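Local coordinates for putative esterase (Sulfolobus solfataricus P2, PDB 2RAU), which belongs to the alpha/beta-hydrolase clan, binds calcium and may act as a lipase or esterase, at residues Asn120-Trp126 with Trp276-Leu280; Pro296-Phe300 with Val345-Trp349. All coordinates share one frame. Where two conformers were deposited one is given. Numbering follows the deposited sequence.

In the fold
Both interactions belong to one alpha/beta-hydrolase chain, and they lie in series: interaction 1 joins 120-126 to 276-280, then interaction 2 joins 296-300 to 345-349. Their centres are about 28 Å apart and their nearest atoms about 16 Å, so they do not touch. Interaction 1 packs the start of helix 123-141 against strand 275-277 and helix 278-282, which stand outside the large central sheet. Interaction 2 lies on that sheet, where helix 338-353 near the C-terminus covers strand 297-302, the next strand after helix 278-282. Interaction 1 thus joins a core helix to the end of the excursion between strands 170-176 and 297-302, and interaction 2 packs the last helix on the sheet.

Interaction 1: residues Asn120-Trp126 with Trp276-Leu280; sequences NWGWSTW and WPYRL
L280, R279 and W121 carry this contact between the start of helix 123-141 and the turn from strand 275-277 into helix 278-282. W121 is the centre of an inverse gamma turn (phi/psi -89/70), with a weak hydrogen bond from G122 N to N120 O (3.2 Å); G122 takes the N-cap, and W126 N hydrogen-bonds to G122 O at 3.0 Å. G122 and L280 approach most closely, CA to CA 4.5 Å. L280 (chi1 m, chi2 t) sends its two methyls to two indoles as CH-pi contacts: CD2 stands 3.8 Å from the centroid of the W123 five-membered ring and CD1 4.0 Å from that of W126. A water bridges W123 NE1 (3.2 Å) and L280 O (2.5 Å). R279 (chi1 t, chi2 p) runs its aliphatic part past glycine, CG 3.6 Å from G122 CA, where a side chain would crowd it; its NE forms a salt bridge with E283. W121 (chi1 m) meets P277, CB to CB 3.7 Å, and gives NE1 to D36. W126 CH2 lies 4.1 Å from P277 CG, and its NE1 is 3.8 Å from W276 CH2, the rings oblique. F153, within the GxSxG sequence of a probable nucleophile elbow, meets W123, W126 and W276. Such an aromatic cluster joins the end of the excursion between strands 170-176 and 297-302 to the alpha/beta-hydrolase core.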
ATOM      1  N   ASN A 120       6.335 -14.581 -13.364  0.50 29.08           N
ATOM      2  CA  ASN A 120       6.836 -15.125 -12.088  0.50 28.98           C
ATOM      3  C   ASN A 120       6.995 -14.040 -11.021  0.50 28.76           C
ATOM      4  O   ASN A 120       7.899 -14.094 -10.185  0.50 27.60           O
ATOM      5  CB  ASN A 120       8.158 -15.878 -12.309  0.50 26.84           C
ATOM      6  CG  ASN A 120       7.994 -17.013 -13.249  0.50 30.83           C
ATOM      7  OD1 ASN A 120       7.384 -18.007 -12.897  0.50 35.21           O
ATOM      8  ND2 ASN A 120       8.521 -16.880 -14.464  0.50 32.93           N
ATOM      9  N   TRP A 121       6.133 -13.034 -11.076  1.00 27.36           N
ATOM     10  CA  TRP A 121       6.020 -12.059  -9.979  1.00 27.03           C
ATOM     11  C   TRP A 121       5.008 -12.551  -8.953  1.00 26.14           C
ATOM     12  O   TRP A 121       3.918 -12.001  -8.831  1.00 26.56           O
ATOM     13  CB  TRP A 121       5.617 -10.708 -10.551  1.00 28.23           C
ATOM     14  CG  TRP A 121       6.742  -9.971 -11.225  1.00 25.13           C
ATOM     15  CD1 TRP A 121       7.964 -10.465 -11.586  1.00 26.54           C
ATOM     16  CD2 TRP A 121       6.702  -8.619 -11.674  1.00 26.84           C
ATOM     17  NE1 TRP A 121       8.699  -9.476 -12.196  1.00 24.55           N
ATOM     18  CE2 TRP A 121       7.939  -8.338 -12.267  1.00 25.21           C
ATOM     19  CE3 TRP A 121       5.746  -7.609 -11.598  1.00 26.22           C
ATOM     20  CZ2 TRP A 121       8.255  -7.088 -12.768  1.00 25.67           C
ATOM     21  CZ3 TRP A 121       6.047  -6.361 -12.122  1.00 23.81           C
ATOM     22  CH2 TRP A 121       7.289  -6.115 -12.692  1.00 24.87           C
ATOM     23  N   GLY A 122       5.408 -13.599  -8.240  1.00 27.87           N
ATOM     24  CA  GLY A 122       4.629 -14.251  -7.206  1.00 27.80           C
ATOM     25  C   GLY A 122       5.175 -13.961  -5.829  1.00 25.72           C
ATOM     26  O   GLY A 122       5.963 -13.050  -5.640  1.00 26.35           O
ATOM     27  N   TRP A 123       4.782 -14.783  -4.872  1.00 26.37           N
ATOM     28  CA  TRP A 123       5.133 -14.594  -3.476  1.00 27.53           C
ATOM     29  C   TRP A 123       6.615 -14.732  -3.177  1.00 26.51           C
ATOM     30  O   TRP A 123       7.166 -13.984  -2.379  1.00 28.86           O
ATOM     31  CB  TRP A 123       4.301 -15.554  -2.587  1.00 26.07           C
ATOM     32  CG  TRP A 123       2.979 -15.011  -2.358  1.00 25.27           C
ATOM     33  CD1 TRP A 123       1.777 -15.468  -2.854  1.00 28.77           C
ATOM     34  CD2 TRP A 123       2.689 -13.806  -1.662  1.00 24.52           C
ATOM     35  NE1 TRP A 123       0.764 -14.647  -2.448  1.00 30.85           N
ATOM     36  CE2 TRP A 123       1.305 -13.608  -1.723  1.00 26.45           C
ATOM     37  CE3 TRP A 123       3.470 -12.896  -0.947  1.00 29.33           C
ATOM     38  CZ2 TRP A 123       0.679 -12.533  -1.087  1.00 28.07           C
ATOM     39  CZ3 TRP A 123       2.855 -11.810  -0.360  1.00 27.37           C
ATOM     40  CH2 TRP A 123       1.478 -11.650  -0.402  1.00 28.61           C
ATOM     41  N   SER A 124       7.296 -15.699  -3.769  1.00 28.89           N
ATOM     42  CA  SER A 124       8.737 -15.795  -3.491  1.00 28.64           C
ATOM     43  C   SER A 124       9.476 -14.545  -4.008  1.00 26.91           C
ATOM     44  O   SER A 124      10.397 -14.039  -3.354  1.00 25.27           O
ATOM     45  CB  SER A 124       9.346 -17.123  -3.984  1.00 34.66           C
ATOM     46  OG  SER A 124       9.267 -17.215  -5.368  1.00 40.45           O
ATOM     47  N   THR A 125       9.048 -14.003  -5.136  1.00 28.59           N
ATOM     48  CA  THR A 125       9.636 -12.765  -5.637  1.00 24.75           C
ATOM     49  C   THR A 125       9.387 -11.595  -4.691  1.00 25.22           C
ATOM     50  O   THR A 125      10.316 -10.900  -4.305  1.00 27.72           O
ATOM     51  CB  THR A 125       9.137 -12.451  -7.078  1.00 25.83           C
ATOM     52  OG1 THR A 125       9.566 -13.506  -7.945  1.00 28.68           O
ATOM     53  CG2 THR A 125       9.654 -11.087  -7.584  1.00 25.53           C
ATOM     54  N   TRP A 126       8.131 -11.371  -4.337  1.00 25.88           N
ATOM     55  CA  TRP A 126       7.740 -10.268  -3.461  1.00 26.74           C
ATOM     56  C   TRP A 126       8.410 -10.396  -2.096  1.00 25.25           C
ATOM     57  O   TRP A 126       8.909  -9.415  -1.585  1.00 26.97           O
ATOM     58  CB  TRP A 126       6.191 -10.209  -3.320  1.00 28.52           C
ATOM     59  CG  TRP A 126       5.544  -9.047  -4.025  1.00 25.76           C
ATOM     60  CD1 TRP A 126       4.720  -8.091  -3.461  1.00 28.55           C
ATOM     61  CD2 TRP A 126       5.689  -8.670  -5.407  1.00 23.91           C
ATOM     62  NE1 TRP A 126       4.344  -7.173  -4.418  1.00 28.75           N
ATOM     63  CE2 TRP A 126       4.899  -7.512  -5.615  1.00 28.04           C
ATOM     64  CE3 TRP A 126       6.386  -9.214  -6.495  1.00 26.82           C
ATOM     65  CZ2 TRP A 126       4.823  -6.877  -6.834  1.00 27.16           C
ATOM     66  CZ3 TRP A 126       6.309  -8.572  -7.710  1.00 26.91           C
ATOM     67  CH2 TRP A 126       5.529  -7.445  -7.874  1.00 26.51           C
ATOM     68  N   TRP A 276      -0.793  -4.792 -11.949  1.00 26.24           N
ATOM     69  CA  TRP A 276      -0.476  -5.669 -10.833  1.00 26.59           C
ATOM     70  C   TRP A 276      -0.430  -7.100 -11.367  1.00 26.34           C
ATOM     71  O   TRP A 276      -1.272  -7.467 -12.120  1.00 24.95           O
ATOM     72  CB  TRP A 276      -1.551  -5.576  -9.770  1.00 26.44           C
ATOM     73  CG  TRP A 276      -1.230  -6.231  -8.489  1.00 25.06           C
ATOM     74  CD1 TRP A 276      -1.723  -7.426  -8.018  1.00 21.90           C
ATOM     75  CD2 TRP A 276      -0.342  -5.740  -7.472  1.00 23.64           C
ATOM     76  NE1 TRP A 276      -1.185  -7.699  -6.767  1.00 25.70           N
ATOM     77  CE2 TRP A 276      -0.339  -6.679  -6.415  1.00 24.26           C
ATOM     78  CE3 TRP A 276       0.440  -4.598  -7.340  1.00 26.21           C
ATOM     79  CZ2 TRP A 276       0.409  -6.491  -5.246  1.00 22.64           C
ATOM     80  CZ3 TRP A 276       1.159  -4.415  -6.180  1.00 22.67           C
ATOM     81  CH2 TRP A 276       1.138  -5.349  -5.145  1.00 25.74           C
ATOM     82  N   PRO A 277       0.586  -7.899 -10.982  1.00 26.49           N
ATOM     83  CA  PRO A 277       0.670  -9.238 -11.518  1.00 25.70           C
ATOM     84  C   PRO A 277      -0.419 -10.169 -11.026  1.00 24.75           C
ATOM     85  O   PRO A 277      -0.754 -10.215  -9.823  1.00 27.42           O
ATOM     86  CB  PRO A 277       2.048  -9.710 -11.055  1.00 25.95           C
ATOM     87  CG  PRO A 277       2.242  -8.982  -9.745  1.00 28.10           C
ATOM     88  CD  PRO A 277       1.680  -7.609 -10.033  1.00 26.88           C
ATOM     89  N   TYR A 278      -1.003 -10.893 -11.966  1.00 25.78           N
ATOM     90  CA  TYR A 278      -1.925 -11.990 -11.628  1.00 25.14           C
ATOM     91  C   TYR A 278      -1.298 -13.087 -10.767  1.00 26.69           C
ATOM     92  O   TYR A 278      -1.999 -13.757 -10.011  1.00 27.13           O
ATOM     93  CB  TYR A 278      -2.524 -12.656 -12.910  1.00 28.92           C
ATOM     94  CG  TYR A 278      -3.909 -12.126 -13.260  1.00 29.07           C
ATOM     95  CD1 TYR A 278      -5.014 -12.452 -12.478  1.00 36.66           C
ATOM     96  CD2 TYR A 278      -4.121 -11.330 -14.379  1.00 35.16           C
ATOM     97  CE1 TYR A 278      -6.289 -11.983 -12.789  1.00 29.35           C
ATOM     98  CE2 TYR A 278      -5.377 -10.844 -14.674  1.00 31.34           C
ATOM     99  CZ  TYR A 278      -6.462 -11.186 -13.872  1.00 32.03           C
ATOM    100  OH  TYR A 278      -7.729 -10.700 -14.145  1.00 29.19           O
ATOM    101  N   ARG A 279       0.003 -13.293 -10.907  1.00 27.70           N
ATOM    102  CA  ARG A 279       0.659 -14.434 -10.302  1.00 25.62           C
ATOM    103  C   ARG A 279       0.415 -14.485  -8.764  1.00 27.96           C
ATOM    104  O   ARG A 279       0.138 -15.550  -8.186  1.00 30.09           O
ATOM    105  CB  ARG A 279       2.155 -14.440 -10.717  1.00 27.17           C
ATOM    106  CG  ARG A 279       3.025 -15.565 -10.161  1.00 34.73           C
ATOM    107  CD  ARG A 279       2.456 -16.845 -10.613  1.00 39.28           C
ATOM    108  NE  ARG A 279       3.315 -18.003 -10.395  1.00 43.57           N
ATOM    109  CZ  ARG A 279       3.962 -18.657 -11.362  1.00 43.98           C
ATOM    110  NH1 ARG A 279       3.928 -18.267 -12.636  1.00 38.87           N
ATOM    111  NH2 ARG A 279       4.660 -19.725 -11.049  1.00 43.50           N
ATOM    112  N   LEU A 280       0.452 -13.337  -8.108  1.00 28.63           N
ATOM    113  CA  LEU A 280       0.281 -13.304  -6.659  1.00 28.42           C
ATOM    114  C   LEU A 280      -1.048 -13.919  -6.232  1.00 30.33           C
ATOM    115  O   LEU A 280      -1.086 -14.720  -5.309  1.00 36.66           O
ATOM    116  CB  LEU A 280       0.417 -11.866  -6.146  1.00 29.37           C
ATOM    117  CG  LEU A 280       1.810 -11.273  -6.006  1.00 31.81           C
ATOM    118  CD1 LEU A 280       1.709  -9.799  -5.861  1.00 26.97           C
ATOM    119  CD2 LEU A 280       2.576 -11.899  -4.814  1.00 23.15           C
TER
HETATM  120  O   HOH W   1      -2.211 -15.549  -3.214  1.00 57.09           O

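Interaction 2: residues Pro296-Phe300 with Val345-Trp349; sequences PTIAF and VVLKW
In this alpha/beta-hydrolase fold, helix 338-353 covers strand 297-302, a strand of the central sheet parallel to its neighbours 170-176 and 320-324. Segments 297-300 and 345-349 run almost antiparallel, at 170°, with their axes 10.2 Å apart at closest approach; I298 and W349 are nearest in the register, CA to CA 7.6 Å. The strand is extended (phi -134 to -102, psi 124 to 137) and the helix regular, with W349 N hydrogen-bonded to V345 O at 2.9 Å. P296, just before the strand, meets the edge of the W349 indole: its O is 3.6 Å from W349 CZ2, near the ring plane, and its CB is 4.0 Å from the same atom. T297 turns its CB away from the helix and hydrogen-bonds through OG1 to V295 O. I298 (chi1 t, chi2 t) points at the helix and sits over one face of the indole, its CB 3.7 Å from the centroid of the W349 five-membered ring and 6° off the normal, a CH-pi contact; its CG2 is 3.6 Å from W349 CD2, and its CD1 reaches V345 CG1 at 4.2 Å. F300 (chi1 m) again points at the helix, placing its CZ 3.8 Å from V345 CG1 and its CE1 3.5 Å from V346 CG2. V345, V346 and W349 thus form the helix face that meets the strand, and V346 and W349 also touch I174 on the neighbouring strand. W349 takes chi1 t and chi2 84°, and a water joins its NE1 (3.2 Å) to T297 O (2.7 Å).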
ATOM      1  N   PRO A 296       3.513  -8.999  18.860  1.00 26.68           N
ATOM      2  CA  PRO A 296       2.445  -8.046  19.165  1.00 27.36           C
ATOM      3  C   PRO A 296       1.888  -7.454  17.883  1.00 25.75           C
ATOM      4  O   PRO A 296       2.656  -7.001  17.013  1.00 25.31           O
ATOM      5  CB  PRO A 296       3.160  -6.959  19.969  1.00 27.16           C
ATOM      6  CG  PRO A 296       4.247  -7.659  20.603  1.00 26.65           C
ATOM      7  CD  PRO A 296       4.728  -8.667  19.605  1.00 28.37           C
ATOM      8  N   THR A 297       0.564  -7.447  17.782  1.00 26.74           N
ATOM      9  CA  THR A 297      -0.153  -7.030  16.576  1.00 26.18           C
ATOM     10  C   THR A 297      -1.314  -6.079  16.863  1.00 24.94           C
ATOM     11  O   THR A 297      -2.041  -6.251  17.835  1.00 26.77           O
ATOM     12  CB  THR A 297      -0.681  -8.286  15.786  1.00 25.98           C
ATOM     13  OG1 THR A 297       0.418  -9.145  15.442  1.00 30.00           O
ATOM     14  CG2 THR A 297      -1.451  -7.892  14.525  1.00 24.89           C
ATOM     15  N   ILE A 298      -1.433  -5.039  16.037  1.00 26.78           N
ATOM     16  CA  ILE A 298      -2.629  -4.179  16.033  1.00 26.59           C
ATOM     17  C   ILE A 298      -3.215  -4.260  14.614  1.00 25.51           C
ATOM     18  O   ILE A 298      -2.488  -4.177  13.622  1.00 26.36           O
ATOM     19  CB  ILE A 298      -2.346  -2.717  16.538  1.00 25.70           C
ATOM     20  CG1 ILE A 298      -3.661  -1.945  16.726  1.00 25.61           C
ATOM     21  CG2 ILE A 298      -1.316  -1.990  15.631  1.00 26.01           C
ATOM     22  CD1 ILE A 298      -3.465  -0.636  17.398  1.00 26.06           C
ATOM     23  N   ALA A 299      -4.536  -4.468  14.532  1.00 25.75           N
ATOM     24  CA  ALA A 299      -5.229  -4.628  13.256  1.00 26.05           C
ATOM     25  C   ALA A 299      -6.400  -3.686  13.210  1.00 24.88           C
ATOM     26  O   ALA A 299      -7.218  -3.669  14.115  1.00 26.60           O
ATOM     27  CB  ALA A 299      -5.691  -6.085  13.053  1.00 24.80           C
ATOM     28  N   PHE A 300      -6.437  -2.855  12.183  1.00 24.93           N
ATOM     29  CA  PHE A 300      -7.566  -1.955  11.943  1.00 27.15           C
ATOM     30  C   PHE A 300      -8.455  -2.534  10.832  1.00 27.75           C
ATOM     31  O   PHE A 300      -7.950  -2.977   9.807  1.00 25.45           O
ATOM     32  CB  PHE A 300      -7.089  -0.571  11.526  1.00 25.49           C
ATOM     33  CG  PHE A 300      -6.327   0.160  12.595  1.00 24.32           C
ATOM     34  CD1 PHE A 300      -4.992  -0.133  12.830  1.00 29.08           C
ATOM     35  CD2 PHE A 300      -6.925   1.174  13.334  1.00 26.38           C
ATOM     36  CE1 PHE A 300      -4.290   0.546  13.791  1.00 27.60           C
ATOM     37  CE2 PHE A 300      -6.218   1.868  14.290  1.00 25.47           C
ATOM     38  CZ  PHE A 300      -4.900   1.570  14.506  1.00 24.35           C
ATOM     39  N   VAL A 345      -3.621   6.415  16.849  1.00 25.93           N
ATOM     40  CA  VAL A 345      -3.818   5.148  17.564  1.00 26.82           C
ATOM     41  C   VAL A 345      -2.630   4.222  17.297  1.00 24.65           C
ATOM     42  O   VAL A 345      -2.134   3.554  18.207  1.00 24.59           O
ATOM     43  CB  VAL A 345      -5.172   4.457  17.164  1.00 25.66           C
ATOM     44  CG1 VAL A 345      -5.330   3.104  17.911  1.00 28.00           C
ATOM     45  CG2 VAL A 345      -6.332   5.404  17.427  1.00 24.35           C
ATOM     46  N   VAL A 346      -2.139   4.191  16.050  1.00 23.75           N
ATOM     47  CA  VAL A 346      -0.921   3.444  15.749  1.00 23.51           C
ATOM     48  C   VAL A 346       0.286   3.998  16.569  1.00 25.46           C
ATOM     49  O   VAL A 346       1.037   3.235  17.196  1.00 27.05           O
ATOM     50  CB  VAL A 346      -0.580   3.457  14.235  1.00 21.61           C
ATOM     51  CG1 VAL A 346       0.848   2.856  14.020  1.00 23.61           C
ATOM     52  CG2 VAL A 346      -1.629   2.716  13.400  1.00 27.64           C
ATOM     53  N   LEU A 347       0.438   5.317  16.627  1.00 24.69           N
ATOM     54  CA  LEU A 347       1.512   5.929  17.411  1.00 24.86           C
ATOM     55  C   LEU A 347       1.420   5.529  18.882  1.00 24.46           C
ATOM     56  O   LEU A 347       2.413   5.213  19.492  1.00 25.73           O
ATOM     57  CB  LEU A 347       1.454   7.457  17.310  1.00 24.08           C
ATOM     58  CG  LEU A 347       2.587   8.288  17.945  1.00 25.67           C
ATOM     59  CD1 LEU A 347       3.893   7.968  17.256  1.00 26.47           C
ATOM     60  CD2 LEU A 347       2.280   9.820  17.925  1.00 24.03           C
ATOM     61  N   LYS A 348       0.222   5.568  19.440  1.00 25.01           N
ATOM     62  CA  LYS A 348       0.038   5.243  20.837  1.00 26.01           C
ATOM     63  C   LYS A 348       0.385   3.777  21.072  1.00 25.49           C
ATOM     64  O   LYS A 348       1.011   3.420  22.085  1.00 24.69           O
ATOM     65  CB  LYS A 348      -1.396   5.549  21.253  1.00 27.34           C
ATOM     66  CG  LYS A 348      -1.711   5.202  22.667  1.00 30.75           C
ATOM     67  CD  LYS A 348      -3.171   5.541  22.986  1.00 38.56           C
ATOM     68  N   TRP A 349      -0.057   2.915  20.162  1.00 24.60           N
ATOM     69  CA  TRP A 349       0.266   1.496  20.245  1.00 26.10           C
ATOM     70  C   TRP A 349       1.783   1.288  20.211  1.00 27.05           C
ATOM     71  O   TRP A 349       2.312   0.522  21.019  1.00 26.68           O
ATOM     72  CB  TRP A 349      -0.401   0.735  19.099  1.00 24.72           C
ATOM     73  CG  TRP A 349      -0.130  -0.718  19.134  1.00 26.20           C
ATOM     74  CD1 TRP A 349      -0.786  -1.643  19.852  1.00 28.77           C
ATOM     75  CD2 TRP A 349       0.895  -1.410  18.413  1.00 26.16           C
ATOM     76  NE1 TRP A 349      -0.249  -2.880  19.629  1.00 28.09           N
ATOM     77  CE2 TRP A 349       0.774  -2.767  18.723  1.00 27.65           C
ATOM     78  CE3 TRP A 349       1.856  -1.014  17.482  1.00 23.76           C
ATOM     79  CZ2 TRP A 349       1.632  -3.747  18.179  1.00 29.60           C
ATOM     80  CZ3 TRP A 349       2.722  -1.984  16.949  1.00 25.96           C
ATOM     81  CH2 TRP A 349       2.581  -3.331  17.281  1.00 23.03           C
TER
HETATM   82  O   HOH W   2      -1.296  -5.765  20.356  1.00 43.12           O